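Local coordinates for protein orotidine 5'-phosphate decarboxylase (Sulfolobus solfataricus, PDB 4DBD) that probably catalyses the decarboxylation of orotidine 5'-monophosphate to UMP, the last step of de novo UMP synthesis, as a homodimeric TIM barrel, at residues L200-I203 against N204-E208. Numbering follows the deposited sequence.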
loop_
_atom_site.group_PDB
_atom_site.type_symbol
_atom_site.label_atom_id
_atom_site.label_comp_id
_atom_site.label_asym_id
_atom_site.label_seq_id
_atom_site.Cartn_x
_atom_site.Cartn_y
_atom_site.Cartn_z
ATOM N N LEU A 200 2.069 -27.974 -1.458
ATOM C CA LEU A 200 1.242 -27.674 -0.299
ATOM C C LEU A 200 1.089 -28.895 0.612
ATOM O O LEU A 200 1.195 -28.780 1.825
ATOM C CB LEU A 200 -0.130 -27.110 -0.710
ATOM C CG LEU A 200 -1.162 -26.968 0.421
ATOM C CD1 LEU A 200 -0.696 -26.032 1.547
ATOM C CD2 LEU A 200 -2.510 -26.502 -0.146
ATOM N N ARG A 201 0.851 -30.074 0.043
ATOM C CA ARG A 201 0.686 -31.259 0.887
ATOM C C ARG A 201 1.977 -31.599 1.655
ATOM O O ARG A 201 1.944 -31.942 2.834
ATOM C CB ARG A 201 0.171 -32.453 0.064
ATOM C CG ARG A 201 -1.180 -32.171 -0.599
ATOM C CD ARG A 201 -1.909 -33.413 -1.136
ATOM N NE ARG A 201 -3.359 -33.205 -1.039
ATOM C CZ ARG A 201 -4.264 -33.566 -1.950
ATOM N NH1 ARG A 201 -3.907 -34.180 -3.073
ATOM N NH2 ARG A 201 -5.546 -33.305 -1.727
ATOM N N THR A 202 3.114 -31.483 0.980
ATOM C CA THR A 202 4.408 -31.750 1.596
ATOM C C THR A 202 4.685 -30.759 2.734
ATOM O O THR A 202 5.089 -31.144 3.838
ATOM C CB THR A 202 5.517 -31.663 0.542
ATOM O OG1 THR A 202 5.277 -32.632 -0.497
ATOM C CG2 THR A 202 6.882 -31.899 1.171
ATOM N N ILE A 203 4.446 -29.477 2.461
ATOM C CA ILE A 203 4.616 -28.422 3.462
ATOM C C ILE A 203 3.672 -28.614 4.647
ATOM O O ILE A 203 4.065 -28.434 5.802
ATOM C CB ILE A 203 4.380 -27.035 2.834
ATOM C CG1 ILE A 203 5.511 -26.711 1.847
ATOM C CG2 ILE A 203 4.226 -25.967 3.921
ATOM C CD1 ILE A 203 5.206 -25.553 0.921
ATOM N N ASN A 204 2.422 -28.966 4.366
ATOM C CA ASN A 204 1.491 -29.284 5.436
ATOM C C ASN A 204 2.039 -30.402 6.317
ATOM O O ASN A 204 1.972 -30.316 7.549
ATOM C CB ASN A 204 0.110 -29.659 4.883
ATOM C CG ASN A 204 -0.740 -28.445 4.551
ATOM O OD1 ASN A 204 -0.536 -27.358 5.099
ATOM N ND2 ASN A 204 -1.706 -28.626 3.653
ATOM N N LYS A 205 2.587 -31.442 5.693
ATOM C CA LYS A 205 3.163 -32.550 6.461
ATOM C C LYS A 205 4.320 -32.076 7.336
ATOM O O LYS A 205 4.401 -32.423 8.510
ATOM C CB LYS A 205 3.637 -33.684 5.541
ATOM C CG LYS A 205 2.519 -34.422 4.815
ATOM C CD LYS A 205 3.093 -35.583 4.014
ATOM C CE LYS A 205 2.154 -36.024 2.903
ATOM N NZ LYS A 205 2.918 -36.239 1.642
ATOM N N ILE A 206 5.221 -31.289 6.752
ATOM C CA ILE A 206 6.352 -30.735 7.497
ATOM C C ILE A 206 5.880 -29.957 8.715
ATOM O O ILE A 206 6.430 -30.079 9.818
ATOM C CB ILE A 206 7.208 -29.807 6.609
ATOM C CG1 ILE A 206 7.956 -30.626 5.551
ATOM C CG2 ILE A 206 8.202 -29.016 7.455
ATOM C CD1 ILE A 206 8.518 -29.791 4.403
ATOM N N ILE A 207 4.850 -29.148 8.520
ATOM C CA ILE A 207 4.363 -28.305 9.595
ATOM C C ILE A 207 3.710 -29.110 10.715
ATOM O O ILE A 207 3.978 -28.860 11.887
ATOM C CB ILE A 207 3.399 -27.226 9.062
ATOM C CG1 ILE A 207 4.177 -26.234 8.199
ATOM C CG2 ILE A 207 2.701 -26.511 10.219
ATOM C CD1 ILE A 207 3.333 -25.167 7.542
ATOM N N GLU A 208 2.867 -30.080 10.362
ATOM C CA GLU A 208 2.179 -30.869 11.382
ATOM C C GLU A 208 3.141 -31.779 12.150
ATOM O O GLU A 208 2.830 -32.221 13.259
ATOM C CB GLU A 208 1.004 -31.665 10.795
ATOM C CG GLU A 208 1.379 -32.681 9.725
ATOM C CD GLU A 208 0.422 -33.871 9.683
ATOM O OE1 GLU A 208 -0.565 -33.874 10.451
ATOM O OE2 GLU A 208 0.662 -34.810 8.889
HETATM O O HOH W 1 3.276 -34.759 -0.453
#
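Asn-204 and Leu-200 meet one turn apart on helix 196-210, joined by an i to i+4 backbone hydrogen bond from Asn-204 N to Leu-200 O (2.8 Å, 164° at the hydrogen). CD1 of the leucine also lies against the amide, 3.5 Å from Asn-204 ND2. The asparagine CG stands beside its backbone N (chi1 -82°), and ND2 rather than OD1 faces back to Leu-200; both polar ends bond outside this turn: OD1 with Ser-4 OG, ND2 with Glu-25 O. Shortening Asn-204 to an alanine is likely to leave the Glu-25 carbonyl and the Ser-4 hydroxyl without these partners and to uncover part of Leu-200 CD1. Ile-203 and Ile-207 run alongside each other in the same direction, with Ile-203 CG2 3.8 Å from Ile-207 CD1; Ile-207 N donates a hydrogen bond to Ile-203 O at 2.9 Å. On the solvent side a water donates to Thr-202 OG1 and accepts from Lys-205 NZ, 2.6 Å away; OG1 also hydrogen-bonds Thr-198 O. The last helix of the TIM barrel packs across the seam between its first and last strands, Leu-200 and Ile-207 on Val-6 (strand 6-10), Ile-203 on Ile-186 and Ile-207 on Glu-184 (strand 183-186).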